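Local coordinates for thymine dioxygenase (Neurospora crassa, PDB 5C3Q), which probably acts as an iron- and 2-oxoglutarate-dependent dioxygenase that oxidises the methyl group of thymine, at residues A[296-304]-A[316-327]; A[83-91]-A[124-135]. All coordinates share one frame; numbering follows the deposited sequence.

Contact 1. Residues A[296-304]-A[316-327]; sequences NPNHKSYIE and RKYEGINSGKYL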
loop_
_atom_site.group_PDB
_atom_site.type_symbol
_atom_site.label_atom_id
_atom_site.label_comp_id
_atom_site.label_asym_id
_atom_site.label_seq_id
_atom_site.Cartn_x
_atom_site.Cartn_y
_atom_site.Cartn_z
ATOM N N ASN A 296 -8.458 -4.523 -1.749
ATOM C CA ASN A 296 -8.926 -5.735 -1.095
ATOM C C ASN A 296 -9.947 -6.460 -1.957
ATOM O O ASN A 296 -10.651 -5.831 -2.746
ATOM C CB ASN A 296 -9.586 -5.382 0.241
ATOM C CG ASN A 296 -8.614 -4.750 1.228
ATOM O OD1 ASN A 296 -7.578 -5.328 1.546
ATOM N ND2 ASN A 296 -8.954 -3.570 1.727
ATOM N N PRO A 297 -10.050 -7.789 -1.798
ATOM C CA PRO A 297 -11.228 -8.449 -2.342
ATOM C C PRO A 297 -12.475 -7.891 -1.665
ATOM O O PRO A 297 -12.368 -7.281 -0.595
ATOM C CB PRO A 297 -11.033 -9.921 -1.957
ATOM C CG PRO A 297 -9.608 -10.057 -1.554
ATOM C CD PRO A 297 -9.184 -8.715 -1.052
ATOM N N ASN A 298 -13.634 -8.077 -2.288
ATOM C CA ASN A 298 -14.899 -7.708 -1.664
ATOM C C ASN A 298 -14.940 -8.336 -0.278
ATOM O O ASN A 298 -14.543 -9.489 -0.121
ATOM C CB ASN A 298 -16.084 -8.204 -2.498
ATOM C CG ASN A 298 -16.051 -7.699 -3.933
ATOM O OD1 ASN A 298 -15.431 -6.681 -4.232
ATOM N ND2 ASN A 298 -16.724 -8.413 -4.827
ATOM N N HIS A 299 -15.396 -7.589 0.727
ATOM C CA HIS A 299 -15.417 -8.106 2.100
ATOM C C HIS A 299 -16.220 -9.406 2.204
ATOM O O HIS A 299 -15.910 -10.259 3.034
ATOM C CB HIS A 299 -15.967 -7.066 3.089
ATOM C CG HIS A 299 -15.075 -5.876 3.287
ATOM N ND1 HIS A 299 -13.701 -5.972 3.356
ATOM C CD2 HIS A 299 -15.367 -4.564 3.460
ATOM C CE1 HIS A 299 -13.185 -4.771 3.545
ATOM N NE2 HIS A 299 -14.175 -3.899 3.611
ATOM N N LYS A 300 -17.239 -9.551 1.359
ATOM C CA LYS A 300 -18.054 -10.769 1.316
ATOM C C LYS A 300 -17.345 -11.982 0.687
ATOM O O LYS A 300 -17.831 -13.106 0.811
ATOM C CB LYS A 300 -19.364 -10.502 0.560
ATOM C CG LYS A 300 -19.196 -10.303 -0.944
ATOM C CD LYS A 300 -20.460 -9.760 -1.599
ATOM C CE LYS A 300 -20.238 -9.513 -3.081
ATOM N NZ LYS A 300 -21.459 -8.996 -3.755
ATOM N N SER A 301 -16.213 -11.758 0.018
ATOM C CA SER A 301 -15.531 -12.813 -0.743
ATOM C C SER A 301 -14.982 -13.941 0.115
ATOM O O SER A 301 -14.417 -13.708 1.179
ATOM C CB SER A 301 -14.371 -12.230 -1.554
ATOM O OG SER A 301 -14.853 -11.420 -2.604
ATOM N N TYR A 302 -15.140 -15.166 -0.383
ATOM C CA TYR A 302 -14.537 -16.343 0.220
ATOM C C TYR A 302 -13.241 -16.648 -0.525
ATOM O O TYR A 302 -13.260 -16.901 -1.726
ATOM C CB TYR A 302 -15.497 -17.525 0.134
ATOM C CG TYR A 302 -15.084 -18.714 0.966
ATOM C CD1 TYR A 302 -15.074 -18.642 2.356
ATOM C CD2 TYR A 302 -14.725 -19.917 0.366
ATOM C CE1 TYR A 302 -14.703 -19.732 3.126
ATOM C CE2 TYR A 302 -14.356 -21.015 1.128
ATOM C CZ TYR A 302 -14.347 -20.918 2.506
ATOM O OH TYR A 302 -13.982 -22.010 3.265
ATOM N N ILE A 303 -12.122 -16.616 0.193
ATOM C CA ILE A 303 -10.796 -16.731 -0.416
ATOM C C ILE A 303 -10.261 -18.160 -0.323
ATOM O O ILE A 303 -9.943 -18.640 0.760
ATOM C CB ILE A 303 -9.802 -15.749 0.249
ATOM C CG1 ILE A 303 -10.304 -14.302 0.122
ATOM C CG2 ILE A 303 -8.400 -15.883 -0.336
ATOM C CD1 ILE A 303 -10.504 -13.809 -1.299
ATOM N N GLU A 304 -10.167 -18.827 -1.470
ATOM C CA GLU A 304 -9.553 -20.156 -1.564
ATOM C C GLU A 304 -8.716 -20.260 -2.839
ATOM O O GLU A 304 -8.897 -19.481 -3.767
ATOM C CB GLU A 304 -10.617 -21.256 -1.507
ATOM C CG GLU A 304 -11.730 -21.122 -2.535
ATOM C CD GLU A 304 -12.912 -22.037 -2.255
ATOM O OE1 GLU A 304 -14.018 -21.737 -2.756
ATOM O OE2 GLU A 304 -12.747 -23.048 -1.533
ATOM N N ARG A 316 -2.544 -27.544 -1.718
ATOM C CA ARG A 316 -3.208 -26.378 -1.120
ATOM C C ARG A 316 -2.756 -26.169 0.318
ATOM O O ARG A 316 -2.983 -27.029 1.174
ATOM C CB ARG A 316 -4.725 -26.545 -1.115
ATOM C CG ARG A 316 -5.385 -26.450 -2.475
ATOM C CD ARG A 316 -6.868 -26.172 -2.288
ATOM N NE ARG A 316 -7.635 -26.344 -3.517
ATOM C CZ ARG A 316 -8.927 -26.047 -3.643
ATOM N NH1 ARG A 316 -9.617 -25.555 -2.617
ATOM N NH2 ARG A 316 -9.537 -26.239 -4.806
ATOM N N LYS A 317 -2.154 -25.015 0.584
ATOM C CA LYS A 317 -1.556 -24.746 1.886
ATOM C C LYS A 317 -2.541 -24.202 2.923
ATOM O O LYS A 317 -2.283 -24.307 4.123
ATOM C CB LYS A 317 -0.383 -23.772 1.727
ATOM C CG LYS A 317 0.755 -24.331 0.882
ATOM C CD LYS A 317 1.796 -23.280 0.541
ATOM C CE LYS A 317 2.601 -22.851 1.755
ATOM N NZ LYS A 317 3.882 -22.198 1.354
ATOM N N TYR A 318 -3.663 -23.634 2.470
ATOM C CA TYR A 318 -4.534 -22.850 3.350
ATOM C C TYR A 318 -6.012 -23.223 3.258
ATOM O O TYR A 318 -6.528 -23.499 2.174
ATOM C CB TYR A 318 -4.377 -21.360 3.035
ATOM C CG TYR A 318 -2.944 -20.895 3.105
ATOM C CD1 TYR A 318 -2.281 -20.829 4.324
ATOM C CD2 TYR A 318 -2.241 -20.552 1.954
ATOM C CE1 TYR A 318 -0.959 -20.418 4.399
ATOM C CE2 TYR A 318 -0.919 -20.139 2.019
ATOM C CZ TYR A 318 -0.284 -20.070 3.245
ATOM O OH TYR A 318 1.032 -19.665 3.325
ATOM N N GLU A 319 -6.679 -23.212 4.411
ATOM C CA GLU A 319 -8.135 -23.319 4.473
ATOM C C GLU A 319 -8.749 -22.053 3.896
ATOM O O GLU A 319 -8.139 -20.985 3.939
ATOM C CB GLU A 319 -8.616 -23.484 5.920
ATOM C CG GLU A 319 -8.239 -24.807 6.561
ATOM C CD GLU A 319 -8.869 -25.008 7.930
ATOM O OE1 GLU A 319 -10.069 -24.697 8.093
ATOM O OE2 GLU A 319 -8.163 -25.492 8.843
ATOM N N GLY A 320 -9.960 -22.174 3.363
ATOM C CA GLY A 320 -10.695 -21.008 2.882
ATOM C C GLY A 320 -11.007 -20.045 4.019
ATOM O O GLY A 320 -11.209 -20.465 5.152
ATOM N N ILE A 321 -11.016 -18.749 3.720
ATOM C CA ILE A 321 -11.391 -17.732 4.703
ATOM C C ILE A 321 -12.208 -16.625 4.059
ATOM O O ILE A 321 -12.072 -16.349 2.866
ATOM C CB ILE A 321 -10.166 -17.070 5.371
ATOM C CG1 ILE A 321 -9.106 -16.717 4.325
ATOM C CG2 ILE A 321 -9.581 -17.975 6.447
ATOM C CD1 ILE A 321 -8.166 -15.626 4.769
ATOM N N ASN A 322 -13.050 -15.994 4.868
ATOM C CA ASN A 322 -13.757 -14.796 4.454
ATOM C C ASN A 322 -12.794 -13.614 4.448
ATOM O O ASN A 322 -12.101 -13.371 5.433
ATOM C CB ASN A 322 -14.917 -14.493 5.401
ATOM C CG ASN A 322 -15.552 -13.152 5.114
ATOM O OD1 ASN A 322 -15.367 -12.198 5.865
ATOM N ND2 ASN A 322 -16.269 -13.062 4.004
ATOM N N SER A 323 -12.776 -12.877 3.345
ATOM C CA SER A 323 -11.867 -11.746 3.169
ATOM C C SER A 323 -12.053 -10.673 4.250
ATOM O O SER A 323 -11.095 -10.282 4.918
ATOM C CB SER A 323 -12.072 -11.125 1.783
ATOM O OG SER A 323 -11.096 -10.138 1.523
ATOM N N GLY A 324 -13.287 -10.208 4.413
ATOM C CA GLY A 324 -13.606 -9.158 5.387
ATOM C C GLY A 324 -13.150 -9.500 6.793
ATOM O O GLY A 324 -12.499 -8.695 7.458
ATOM N N LYS A 325 -13.480 -10.712 7.225
ATOM C CA LYS A 325 -13.102 -11.219 8.542
ATOM C C LYS A 325 -11.582 -11.242 8.749
ATOM O O LYS A 325 -11.082 -10.840 9.803
ATOM C CB LYS A 325 -13.678 -12.623 8.724
ATOM C CG LYS A 325 -13.426 -13.252 10.078
ATOM C CD LYS A 325 -14.174 -14.569 10.203
ATOM C CE LYS A 325 -14.068 -15.135 11.610
ATOM N NZ LYS A 325 -12.687 -15.602 11.922
ATOM N N TYR A 326 -10.853 -11.716 7.741
ATOM C CA TYR A 326 -9.390 -11.738 7.806
ATOM C C TYR A 326 -8.826 -10.336 8.028
ATOM O O TYR A 326 -7.986 -10.129 8.899
ATOM C CB TYR A 326 -8.798 -12.338 6.531
ATOM C CG TYR A 326 -7.289 -12.352 6.524
ATOM C CD1 TYR A 326 -6.585 -13.365 7.165
ATOM C CD2 TYR A 326 -6.561 -11.344 5.890
ATOM C CE1 TYR A 326 -5.203 -13.383 7.170
ATOM C CE2 TYR A 326 -5.176 -11.353 5.893
ATOM C CZ TYR A 326 -4.503 -12.375 6.537
ATOM O OH TYR A 326 -3.125 -12.403 6.552
ATOM N N LEU A 327 -9.300 -9.372 7.243
ATOM C CA LEU A 327 -8.786 -8.003 7.326
ATOM C C LEU A 327 -8.996 -7.374 8.696
ATOM O O LEU A 327 -8.075 -6.763 9.238
ATOM C CB LEU A 327 -9.423 -7.106 6.265
ATOM C CG LEU A 327 -8.903 -7.254 4.837
ATOM C CD1 LEU A 327 -9.772 -6.421 3.913
ATOM C CD2 LEU A 327 -7.444 -6.831 4.720
HETATM O O HOH W 1 -11.914 -7.779 2.027
HETATM O O HOH W 2 -16.996 -15.626 2.545
HETATM O O HOH W 3 -7.257 -19.347 1.710
#

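Contact 2. Residues A[83-91]-A[124-135]; sequences WTTPEANRG and EIGREDEPGHPN. With EDO (1,2-ethanediol), chain I.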
loop_
_atom_site.group_PDB
_atom_site.type_symbol
_atom_site.label_atom_id
_atom_site.label_comp_id
_atom_site.label_asym_id
_atom_site.label_seq_id
_atom_site.Cartn_x
_atom_site.Cartn_y
_atom_site.Cartn_z
ATOM N N TRP A 83 -9.301 8.358 13.429
ATOM C CA TRP A 83 -9.507 6.927 13.244
ATOM C C TRP A 83 -10.185 6.392 14.493
ATOM O O TRP A 83 -9.776 6.717 15.607
ATOM C CB TRP A 83 -8.145 6.249 13.052
ATOM C CG TRP A 83 -8.146 4.881 12.433
ATOM C CD1 TRP A 83 -8.058 4.586 11.102
ATOM C CD2 TRP A 83 -8.166 3.622 13.120
ATOM N NE1 TRP A 83 -8.042 3.227 10.916
ATOM C CE2 TRP A 83 -8.107 2.610 12.137
ATOM C CE3 TRP A 83 -8.234 3.251 14.468
ATOM C CZ2 TRP A 83 -8.121 1.251 12.458
ATOM C CZ3 TRP A 83 -8.250 1.901 14.789
ATOM C CH2 TRP A 83 -8.190 0.916 13.786
ATOM N N THR A 84 -11.228 5.585 14.315
ATOM C CA THR A 84 -12.009 5.093 15.446
ATOM C C THR A 84 -11.763 3.614 15.703
ATOM O O THR A 84 -11.087 3.257 16.662
ATOM C CB THR A 84 -13.513 5.334 15.233
ATOM O OG1 THR A 84 -13.913 4.793 13.967
ATOM C CG2 THR A 84 -13.822 6.831 15.272
ATOM N N THR A 85 -12.305 2.763 14.838
ATOM C CA THR A 85 -12.274 1.328 15.047
ATOM C C THR A 85 -11.624 0.620 13.867
ATOM O O THR A 85 -11.593 1.161 12.764
ATOM C CB THR A 85 -13.696 0.761 15.207
ATOM O OG1 THR A 85 -14.408 0.889 13.969
ATOM C CG2 THR A 85 -14.447 1.476 16.315
ATOM N N PRO A 86 -11.104 -0.597 14.095
ATOM C CA PRO A 86 -10.576 -1.396 12.988
ATOM C C PRO A 86 -11.627 -1.782 11.941
ATOM O O PRO A 86 -11.298 -1.912 10.767
ATOM C CB PRO A 86 -10.005 -2.649 13.676
ATOM C CG PRO A 86 -10.517 -2.631 15.075
ATOM C CD PRO A 86 -10.803 -1.199 15.407
ATOM N N GLU A 87 -12.879 -1.954 12.346
ATOM C CA GLU A 87 -13.897 -2.378 11.380
ATOM C C GLU A 87 -14.353 -1.237 10.465
ATOM O O GLU A 87 -14.834 -1.494 9.365
ATOM C CB GLU A 87 -15.086 -3.098 12.034
ATOM C CG GLU A 87 -15.439 -2.686 13.441
ATOM C CD GLU A 87 -14.590 -3.356 14.513
ATOM O OE1 GLU A 87 -14.690 -4.584 14.699
ATOM O OE2 GLU A 87 -13.833 -2.644 15.188
ATOM N N ALA A 88 -14.180 0.006 10.913
ATOM C CA ALA A 88 -14.377 1.187 10.067
ATOM C C ALA A 88 -13.123 1.451 9.231
ATOM O O ALA A 88 -13.199 1.652 8.014
ATOM C CB ALA A 88 -14.693 2.403 10.922
ATOM N N ASN A 89 -11.977 1.460 9.910
ATOM C CA ASN A 89 -10.667 1.686 9.284
ATOM C C ASN A 89 -10.603 2.989 8.480
ATOM O O ASN A 89 -10.057 3.029 7.379
ATOM C CB ASN A 89 -10.283 0.486 8.407
ATOM C CG ASN A 89 -8.792 0.420 8.121
ATOM O OD1 ASN A 89 -7.982 0.972 8.862
ATOM N ND2 ASN A 89 -8.424 -0.263 7.043
ATOM N N ARG A 90 -11.175 4.049 9.038
ATOM C CA ARG A 90 -11.262 5.341 8.356
ATOM C C ARG A 90 -10.908 6.468 9.307
ATOM O O ARG A 90 -11.263 6.428 10.490
ATOM C CB ARG A 90 -12.681 5.575 7.826
ATOM C CG ARG A 90 -13.086 4.723 6.630
ATOM C CD ARG A 90 -14.603 4.648 6.547
ATOM N NE ARG A 90 -15.112 4.112 5.282
ATOM C CZ ARG A 90 -15.355 2.826 5.022
ATOM N NH1 ARG A 90 -15.099 1.877 5.917
ATOM N NH2 ARG A 90 -15.844 2.481 3.836
ATOM N N GLY A 91 -10.226 7.482 8.784
ATOM C CA GLY A 91 -9.949 8.691 9.542
ATOM C C GLY A 91 -8.485 8.927 9.852
ATOM O O GLY A 91 -7.598 8.217 9.359
ATOM N N GLU A 124 -7.163 8.003 6.364
ATOM C CA GLU A 124 -7.697 6.904 5.568
ATOM C C GLU A 124 -9.157 7.103 5.151
ATOM O O GLU A 124 -10.015 7.477 5.958
ATOM C CB GLU A 124 -7.506 5.597 6.322
ATOM C CG GLU A 124 -6.040 5.178 6.325
ATOM C CD GLU A 124 -5.710 4.132 7.362
ATOM O OE1 GLU A 124 -4.977 3.173 7.022
ATOM O OE2 GLU A 124 -6.160 4.273 8.517
ATOM N N ILE A 125 -9.402 6.842 3.871
ATOM C CA ILE A 125 -10.692 7.030 3.229
ATOM C C ILE A 125 -11.127 5.693 2.638
ATOM O O ILE A 125 -10.355 5.061 1.918
ATOM C CB ILE A 125 -10.575 8.069 2.089
ATOM C CG1 ILE A 125 -10.240 9.452 2.655
ATOM C CG2 ILE A 125 -11.854 8.136 1.270
ATOM C CD1 ILE A 125 -9.494 10.341 1.677
ATOM N N GLY A 126 -12.349 5.266 2.951
ATOM C CA GLY A 126 -12.938 4.057 2.364
ATOM C C GLY A 126 -13.945 4.447 1.303
ATOM O O GLY A 126 -14.120 5.633 1.024
ATOM N N ARG A 127 -14.615 3.467 0.703
ATOM C CA ARG A 127 -15.661 3.787 -0.263
ATOM C C ARG A 127 -16.826 4.477 0.447
ATOM O O ARG A 127 -17.194 4.106 1.559
ATOM C CB ARG A 127 -16.135 2.564 -1.051
ATOM C CG ARG A 127 -16.829 1.484 -0.250
ATOM C CD ARG A 127 -17.458 0.472 -1.190
ATOM N NE ARG A 127 -17.940 -0.698 -0.461
ATOM C CZ ARG A 127 -19.213 -0.970 -0.181
ATOM N NH1 ARG A 127 -20.196 -0.166 -0.570
ATOM N NH2 ARG A 127 -19.504 -2.078 0.491
ATOM N N GLU A 128 -17.381 5.482 -0.218
ATOM C CA GLU A 128 -18.389 6.364 0.361
ATOM C C GLU A 128 -19.647 5.668 0.857
ATOM O O GLU A 128 -20.214 6.067 1.874
ATOM C CB GLU A 128 -18.804 7.418 -0.668
ATOM C CG GLU A 128 -17.833 8.574 -0.792
ATOM C CD GLU A 128 -18.041 9.622 0.286
ATOM O OE1 GLU A 128 -17.725 9.347 1.464
ATOM O OE2 GLU A 128 -18.506 10.734 -0.050
ATOM N N ASP A 129 -20.090 4.649 0.132
ATOM C CA ASP A 129 -21.423 4.085 0.342
ATOM C C ASP A 129 -21.412 2.721 1.035
ATOM O O ASP A 129 -22.329 1.922 0.849
ATOM C CB ASP A 129 -22.176 4.010 -0.995
ATOM C CG ASP A 129 -21.522 3.071 -1.996
ATOM O OD1 ASP A 129 -20.332 2.720 -1.825
ATOM O OD2 ASP A 129 -22.208 2.684 -2.964
ATOM N N GLU A 130 -20.384 2.453 1.838
ATOM C CA GLU A 130 -20.366 1.226 2.624
ATOM C C GLU A 130 -21.329 1.379 3.796
ATOM O O GLU A 130 -21.149 2.276 4.619
ATOM C CB GLU A 130 -18.973 0.897 3.144
ATOM C CG GLU A 130 -18.952 -0.427 3.891
ATOM C CD GLU A 130 -17.563 -0.903 4.243
ATOM O OE1 GLU A 130 -16.608 -0.110 4.152
ATOM O OE2 GLU A 130 -17.439 -2.081 4.627
ATOM N N PRO A 131 -22.351 0.504 3.877
ATOM C CA PRO A 131 -23.293 0.552 4.994
ATOM C C PRO A 131 -22.598 0.548 6.355
ATOM O O PRO A 131 -21.720 -0.283 6.599
ATOM C CB PRO A 131 -24.111 -0.731 4.818
ATOM C CG PRO A 131 -24.048 -1.025 3.361
ATOM C CD PRO A 131 -22.679 -0.581 2.931
ATOM N N GLY A 132 -22.971 1.498 7.208
ATOM C CA GLY A 132 -22.516 1.528 8.595
ATOM C C GLY A 132 -21.138 2.116 8.851
ATOM O O GLY A 132 -20.736 2.232 10.003
ATOM N N HIS A 133 -20.410 2.489 7.795
ATOM C CA HIS A 133 -19.042 2.994 7.940
ATOM C C HIS A 133 -18.802 4.268 7.131
ATOM O O HIS A 133 -18.062 4.244 6.144
ATOM C CB HIS A 133 -18.026 1.940 7.489
ATOM C CG HIS A 133 -18.105 0.648 8.235
ATOM N ND1 HIS A 133 -18.118 0.579 9.611
ATOM C CD2 HIS A 133 -18.134 -0.631 7.793
ATOM C CE1 HIS A 133 -18.170 -0.688 9.985
ATOM N NE2 HIS A 133 -18.180 -1.442 8.901
ATOM N N PRO A 134 -19.400 5.391 7.554
ATOM C CA PRO A 134 -19.201 6.647 6.823
ATOM C C PRO A 134 -17.790 7.222 6.981
ATOM O O PRO A 134 -17.184 7.076 8.039
ATOM C CB PRO A 134 -20.228 7.587 7.463
ATOM C CG PRO A 134 -20.428 7.047 8.838
ATOM C CD PRO A 134 -20.290 5.559 8.719
ATOM N N ASN A 135 -17.284 7.869 5.934
ATOM C CA ASN A 135 -15.984 8.540 5.989
ATOM C C ASN A 135 -16.066 9.816 6.826
ATOM O O ASN A 135 -16.969 10.625 6.615
ATOM C CB ASN A 135 -15.497 8.895 4.579
ATOM C CG ASN A 135 -15.029 7.683 3.796
ATOM O OD1 ASN A 135 -14.340 6.817 4.331
ATOM N ND2 ASN A 135 -15.399 7.619 2.522
HETATM C C1 EDO I . -4.733 3.530 11.191
HETATM O O1 EDO I . -3.963 3.390 9.994
HETATM C C2 EDO I . -3.826 3.489 12.412
HETATM O O2 EDO I . -3.626 2.144 12.857
HETATM O O HOH W 4 -5.361 0.913 8.249
HETATM O O HOH W 5 -5.186 6.688 9.508
#

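Contact 1. Residues A[296-304]-A[316-327]
The imidazole of His-299 receives Leu-327 CD1 at its edge, close to the ring plane, with CE1 3.8 Å from that methyl. The same CD1 presses on the Asn-296 amide, 3.4 Å from CG, while ND2 of that amide donates to the backbone O of Asp-188. The Tyr-302 side chain reaches Gly-320, its OH 3.5 Å from Gly-320 CA, where a side chain would collide with the hydroxyl. Glu-304 OE1 lies in plane at this ring's edge.

Strands 302-303 and 321-322 form a short antiparallel pair. Ile-303 and Ile-321 exchange two backbone bonds, and Ser-301 O takes Ser-323 N at 2.8 Å in a nearly straight bond (172°). Asn-322 is the N-cap: with CG anti to N (chi1 172°), ND2 donates to His-299 O at 3.0 Å and OD1 accepts from Lys-325 N. Replacing Asn-322 by alanine removes both bonds, and would probably cost His-299 O one of its two donors and leave Lys-325 N without its cap. One water joins Pro-297 O, His-299 ND1 and Ser-323 OG.

This two-stranded antiparallel sheet leads into helix 323-332, and helix 258-263 packs alongside through Trp-263 on Ile-303 and Leu-259 on Ser-323.

Contact 2. Residues A[83-91]-A[124-135]
Glu-124 pairs with Gly-91 where strands 121-125 and 91-93 run antiparallel at one margin of the major sheet of the double-stranded beta-helix (DSBH) fold. Gly-91 N donates to Glu-124 O at 2.8 Å, and Glu-124 N returns a bond to Gly-91 O. The Glu-124 carboxylate extends toward Trp-83 and Asn-89, where a water bridges OE1 to Asn-89 OD1. Asn-89 OD1 also accepts from Trp-83 NE1, which meets one of its lone pairs in the carbonyl plane. The amide is thus held from two directions while its ND2 bonds thymine O2. Glu-124 OE1 also forms a salt bridge with Arg-192, a residue of the 2-oxoglutarate and thymine pockets, and OE2 accepts from a 1,2-ethanediol whose C1 sits over one face of the Trp-83 ring.

Further on, the segment curls round the guanidinium of Arg-90, which is carried there by a side chain extended from CG to NE. Gly-126 CA covers one face, and Arg-127 O accepts from Arg-90 NH2 in the plane of the Arg-90 guanidinium at 3.1 Å. Glu-130 closes the salt bridge: its OE1 offers its anti lone pair to Arg-90 NH2 at 2.7 Å and takes a weak second bond from Arg-90 NH1.

His-133 comes next. Its carbonyl O lies over the other guanidinium face, and one face of its ring is turned to the backbone at Glu-87 and Ala-88, with Ala-88 CA making a CH-pi contact 4.2 Å from the centroid and Glu-87 O over the same ring. Arg-90 NH1 reaches back within its own segment to Ala-88 O. At the end of the segment, Asn-135 OD1 accepts Gly-126 N at 2.9 Å and a weak bond from Arg-90 NE at 3.0 Å.

From the N terminus, contact 2 comes first: it closes the excursion of 32 residues that runs from 91 to 124 through strand 91-93, helix 106-114 and strand 121-125. Contact 1 follows much later, closing a loop of 11 residues after strand 284-295. The two neither nest nor cross; they stand in series. Yet they meet in space, His-299 CD2 lying 3.4 Å from Glu-130 OE2. Asp-188, just ahead of strand 190-200, serves both, holding Arg-127 of contact 2 and Asn-296 and His-299 of contact 1. Helix 323-332, which starts in contact 1, sends Leu-331 against Asn-89, so the N-terminal loop and the C-terminal helix meet beside the bound thymine.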